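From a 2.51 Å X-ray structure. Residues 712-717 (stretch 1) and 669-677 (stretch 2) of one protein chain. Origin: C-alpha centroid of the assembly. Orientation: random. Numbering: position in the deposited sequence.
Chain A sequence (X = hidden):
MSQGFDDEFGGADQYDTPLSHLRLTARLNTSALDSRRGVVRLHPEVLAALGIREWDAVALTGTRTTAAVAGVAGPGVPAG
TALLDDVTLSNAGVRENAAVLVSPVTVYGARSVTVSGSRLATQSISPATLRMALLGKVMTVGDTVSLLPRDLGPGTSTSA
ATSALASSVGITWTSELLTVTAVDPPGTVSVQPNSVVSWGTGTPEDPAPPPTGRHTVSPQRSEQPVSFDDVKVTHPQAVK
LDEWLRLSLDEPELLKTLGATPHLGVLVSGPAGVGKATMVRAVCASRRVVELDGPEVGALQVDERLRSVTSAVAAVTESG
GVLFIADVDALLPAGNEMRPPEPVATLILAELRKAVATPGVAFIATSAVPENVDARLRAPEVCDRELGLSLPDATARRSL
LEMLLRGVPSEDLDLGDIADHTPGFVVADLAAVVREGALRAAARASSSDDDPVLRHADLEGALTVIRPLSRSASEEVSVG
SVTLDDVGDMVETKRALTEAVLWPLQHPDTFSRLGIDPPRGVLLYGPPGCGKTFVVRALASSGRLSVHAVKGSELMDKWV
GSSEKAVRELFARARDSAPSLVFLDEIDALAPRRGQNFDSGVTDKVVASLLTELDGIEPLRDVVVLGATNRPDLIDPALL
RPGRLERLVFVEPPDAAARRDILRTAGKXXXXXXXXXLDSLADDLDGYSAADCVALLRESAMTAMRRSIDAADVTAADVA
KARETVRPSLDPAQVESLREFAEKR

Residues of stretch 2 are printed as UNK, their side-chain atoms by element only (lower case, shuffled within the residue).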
ATOM      1  N   ALA A 712     -13.025  21.694  24.689  1.00 62.70           N
ATOM      2  CA  ALA A 712     -12.936  21.241  23.305  1.00 62.39           C
ATOM      3  C   ALA A 712     -14.274  20.918  22.645  1.00 60.48           C
ATOM      4  O   ALA A 712     -14.403  21.044  21.431  1.00 59.67           O
ATOM      5  CB  ALA A 712     -12.004  20.044  23.212  1.00 64.26           C
ATOM      6  N   ASP A 713     -15.255  20.501  23.443  1.00 60.24           N
ATOM      7  CA  ASP A 713     -16.558  20.063  22.930  1.00 59.53           C
ATOM      8  C   ASP A 713     -17.154  20.990  21.870  1.00 57.39           C
ATOM      9  O   ASP A 713     -17.426  22.162  22.136  1.00 59.44           O
ATOM     10  CB  ASP A 713     -17.552  19.883  24.079  1.00 63.13           C
ATOM     11  CG  ASP A 713     -17.243  18.672  24.934  1.00 65.20           C
ATOM     12  OD1 ASP A 713     -16.122  18.131  24.816  1.00 66.01           O
ATOM     13  OD2 ASP A 713     -18.122  18.265  25.727  1.00 65.38           O
ATOM     14  N   VAL A 714     -17.344  20.452  20.667  1.00 52.20           N
ATOM     15  CA  VAL A 714     -17.873  21.220  19.544  1.00 48.54           C
ATOM     16  C   VAL A 714     -19.279  21.732  19.829  1.00 48.44           C
ATOM     17  O   VAL A 714     -20.193  20.951  20.085  1.00 49.18           O
ATOM     18  CB  VAL A 714     -17.895  20.385  18.251  1.00 45.47           C
ATOM     19  CG1 VAL A 714     -18.592  21.151  17.135  1.00 43.66           C
ATOM     20  CG2 VAL A 714     -16.482  20.004  17.845  1.00 45.50           C
ATOM     21  N   THR A 715     -19.441  23.050  19.782  1.00 48.98           N
ATOM     22  CA  THR A 715     -20.723  23.679  20.064  1.00 50.64           C
ATOM     23  C   THR A 715     -21.480  23.985  18.776  1.00 51.89           C
ATOM     24  O   THR A 715     -20.949  23.816  17.677  1.00 50.76           O
ATOM     25  CB  THR A 715     -20.539  24.990  20.854  1.00 49.65           C
ATOM     26  OG1 THR A 715     -19.935  25.980  20.011  1.00 47.04           O
ATOM     27  CG2 THR A 715     -19.658  24.758  22.073  1.00 49.77           C
ATOM     28  N   ALA A 716     -22.724  24.434  18.921  1.00 52.53           N
ATOM     29  CA  ALA A 716     -23.546  24.797  17.774  1.00 52.43           C
ATOM     30  C   ALA A 716     -22.977  26.023  17.067  1.00 53.63           C
ATOM     31  O   ALA A 716     -23.084  26.156  15.848  1.00 54.09           O
ATOM     32  CB  ALA A 716     -24.982  25.051  18.210  1.00 53.15           C
ATOM     33  N   ALA A 717     -22.369  26.916  17.842  1.00 54.31           N
ATOM     34  CA  ALA A 717     -21.747  28.113  17.290  1.00 55.17           C
ATOM     35  C   ALA A 717     -20.511  27.750  16.476  1.00 53.06           C
ATOM     36  O   ALA A 717     -20.220  28.377  15.458  1.00 53.29           O
ATOM     37  CB  ALA A 717     -21.386  29.088  18.404  1.00 56.27           C
ATOM     38  N   UNK A 669     -16.227  10.004  17.019  1.00 61.88           N
ATOM     39  CA  UNK A 669     -15.440  10.170  18.235  1.00 60.63           C
ATOM     40  C   UNK A 669     -15.160  11.631  18.579  1.00 57.66           C
ATOM     41  O   UNK A 669     -14.353  11.927  19.462  1.00 58.05           O
ATOM     42  c   UNK A 669     -14.136   9.376  18.146  1.00 61.48           C
ATOM     43  o   UNK A 669     -14.376   7.990  18.307  1.00 62.13           O
ATOM     44  N   UNK A 670     -15.831  12.540  17.881  1.00 52.71           N
ATOM     45  CA  UNK A 670     -15.736  13.958  18.190  1.00 49.99           C
ATOM     46  C   UNK A 670     -16.731  14.303  19.288  1.00 51.74           C
ATOM     47  O   UNK A 670     -17.939  14.170  19.090  1.00 52.06           O
ATOM     48  c   UNK A 670     -15.981  16.304  17.322  1.00 45.42           C
ATOM     49  c   UNK A 670     -16.050  14.828  16.961  1.00 45.90           C
ATOM     50  c   UNK A 670     -15.479  15.164  14.497  1.00 41.54           C
ATOM     51  c   UNK A 670     -15.098  14.504  15.810  1.00 43.12           C
ATOM     52  N   UNK A 671     -16.228  14.734  20.456  1.00 52.02           N
ATOM     53  CA  UNK A 671     -17.105  15.127  21.564  1.00 51.21           C
ATOM     54  C   UNK A 671     -17.987  16.299  21.161  1.00 49.67           C
ATOM     55  O   UNK A 671     -17.479  17.305  20.672  1.00 50.13           O
ATOM     56  c   UNK A 671     -14.851  14.863  22.319  1.00 52.32           C
ATOM     57  c   UNK A 671     -16.120  15.565  22.652  1.00 52.31           C
ATOM     58  c   UNK A 671     -14.805  14.831  20.822  1.00 51.83           C
ATOM     59  N   UNK A 672     -19.293  16.164  21.357  1.00 49.98           N
ATOM     60  CA  UNK A 672     -20.228  17.215  20.981  1.00 50.70           C
ATOM     61  C   UNK A 672     -20.867  17.868  22.200  1.00 55.11           C
ATOM     62  O   UNK A 672     -20.987  17.252  23.260  1.00 57.44           O
ATOM     63  c   UNK A 672     -21.321  16.656  20.067  1.00 48.03           C
ATOM     64  c   UNK A 672     -20.160  17.245  17.940  1.00 45.69           C
ATOM     65  c   UNK A 672     -22.060  15.623  17.904  1.00 42.94           C
ATOM     66  c   UNK A 672     -20.874  16.144  18.699  1.00 44.93           C
ATOM     67  N   UNK A 673     -21.267  19.124  22.043  1.00 56.52           N
ATOM     68  CA  UNK A 673     -22.042  19.804  23.067  1.00 58.84           C
ATOM     69  C   UNK A 673     -23.503  19.417  22.883  1.00 62.07           C
ATOM     70  O   UNK A 673     -23.906  19.015  21.793  1.00 61.25           O
ATOM     71  c   UNK A 673     -21.864  21.306  22.959  1.00 57.75           C
ATOM     72  N   UNK A 674     -24.291  19.537  23.947  1.00 65.51           N
ATOM     73  CA  UNK A 674     -25.684  19.093  23.931  1.00 66.05           C
ATOM     74  C   UNK A 674     -26.548  19.816  22.899  1.00 63.89           C
ATOM     75  O   UNK A 674     -27.506  19.245  22.375  1.00 61.95           O
ATOM     76  o   UNK A 674     -25.633  18.586  27.517  1.00 73.73           O
ATOM     77  c   UNK A 674     -25.718  18.242  26.318  1.00 71.38           C
ATOM     78  o   UNK A 674     -25.342  17.126  25.900  1.00 69.21           O
ATOM     79  c   UNK A 674     -26.306  19.226  25.324  1.00 69.96           C
ATOM     80  N   UNK A 675     -26.204  21.065  22.603  1.00 63.55           N
ATOM     81  CA  UNK A 675     -26.964  21.856  21.639  1.00 63.50           C
ATOM     82  C   UNK A 675     -26.587  21.531  20.191  1.00 59.87           C
ATOM     83  O   UNK A 675     -26.935  22.270  19.267  1.00 59.45           O
ATOM     84  c   UNK A 675     -25.348  23.804  21.855  1.00 68.88           C
ATOM     85  o   UNK A 675     -24.452  22.941  21.949  1.00 69.17           O
ATOM     86  o   UNK A 675     -25.106  25.023  21.720  1.00 70.74           O
ATOM     87  c   UNK A 675     -26.797  23.354  21.915  1.00 66.54           C
ATOM     88  N   UNK A 676     -25.876  20.423  20.003  1.00 55.59           N
ATOM     89  CA  UNK A 676     -25.511  19.963  18.669  1.00 53.38           C
ATOM     90  C   UNK A 676     -26.280  18.697  18.306  1.00 51.59           C
ATOM     91  O   UNK A 676     -26.163  17.671  18.976  1.00 50.67           O
ATOM     92  c   UNK A 676     -23.997  19.692  18.551  1.00 53.36           C
ATOM     93  c   UNK A 676     -23.211  20.943  18.890  1.00 53.57           C
ATOM     94  c   UNK A 676     -23.649  19.208  17.151  1.00 52.59           C
ATOM     95  N   UNK A 677     -27.072  18.783  17.244  1.00 51.66           N
ATOM     96  CA  UNK A 677     -27.867  17.654  16.780  1.00 52.18           C
ATOM     97  C   UNK A 677     -27.505  17.314  15.334  1.00 49.30           C
ATOM     98  O   UNK A 677     -27.908  18.010  14.401  1.00 48.54           O
ATOM     99  o   UNK A 677     -29.781  15.696  16.357  1.00 65.06           O
ATOM    100  c   UNK A 677     -29.356  17.978  16.902  1.00 57.39           C
ATOM    101  c   UNK A 677     -30.245  16.857  16.401  1.00 63.25           C
ATOM    102  o   UNK A 677     -31.416  17.136  16.061  1.00 66.06           O
TER

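Position 669 carries one carbon and then one oxygen, a short hydroxyl side chain. Its side chain is out of reach of stretch 1 and makes no contact there. One carbon ending in one oxygen is Ser669.

Position 670 has four carbons, forked at the first, with one arm two carbons long. The short arm of the fork lies 3.8 Å from Val714 CG2, and both residues are buried. A beta-branched chain with unequal arms is Ile670, and the touching atom is its CG2.

At position 671 three carbons close a ring onto the backbone N. Its CA-to-CB bond points toward stretch 1, and CB sits 3.4 Å from OD1 of Asp713. The ring identifies Pro671. Its nitrogen has no hydrogen to donate, but its carbonyl is free to accept: Val714 N donates to Pro671 O at 3.1 Å.

Position 672 shows four carbons forked at the second. The CA-to-CB bond points away from stretch 1, yet the end of the chain comes nearer, one terminal carbon reaching 3.9 Å from CB of Val714. The later fork makes this Leu672, with chi1 m and chi2 t, and the carbon in question is CD2.

Position 673 has a single side-chain carbon, CB, which packs 3.9 Å from CA of Thr715. This is Ala673. Its backbone does the polar work, N donating to Val714 O at 2.9 Å.

Position 674 has two carbons, the second carrying two oxygens, and its CA-to-CB bond points away from stretch 1. It makes no contact there. A carboxylate on so short a stem is Asp674, an exposed residue within the turn.

Position 675 repeats that pattern of two carbons and two oxygens, but with chi1 p; the CA-to-CB bond points sideways, but the end of the side chain comes nearer stretch 1, and one oxygen lies 3.5 Å from CB of Ala716. This is Asp675, and the oxygen is OD2.

Position 676 has one carbon carrying two more, and its CA-to-CB bond points toward stretch 1. One methyl comes 3.2 Å from Val714 O and 3.5 Å from Ala716 N. Three carbons forked at the first make Val676, here in the t rotamer; the methyl is CG2.

Position 677 again has two carbons and two oxygens, but its side chain is out of reach of stretch 1. It is Asp677, whose side chain caps the helix that follows.

The contact turns on one short piece of paired backbone. Val714 bridges with Leu672, using its N and O to bond the residues flanking that partner, while its side chain packs against Ile670 and Leu672. Beyond the bridge, a type I turn from Ala673 to Val676, closed by Val676 N to Ala673 O at 3.0 Å, folds the chain so that Val676 meets the backbone where stretch 1 enters its helix. Thr715 caps that helix with its own side chain. The rule is economical: two backbone hydrogen bonds fix the register, and mostly apolar side chains pack around them, with Asp713 and Asp675 at the margin; the two stretches together bury 390 Å².

Stretch 2 669-677: SIPLADDVD
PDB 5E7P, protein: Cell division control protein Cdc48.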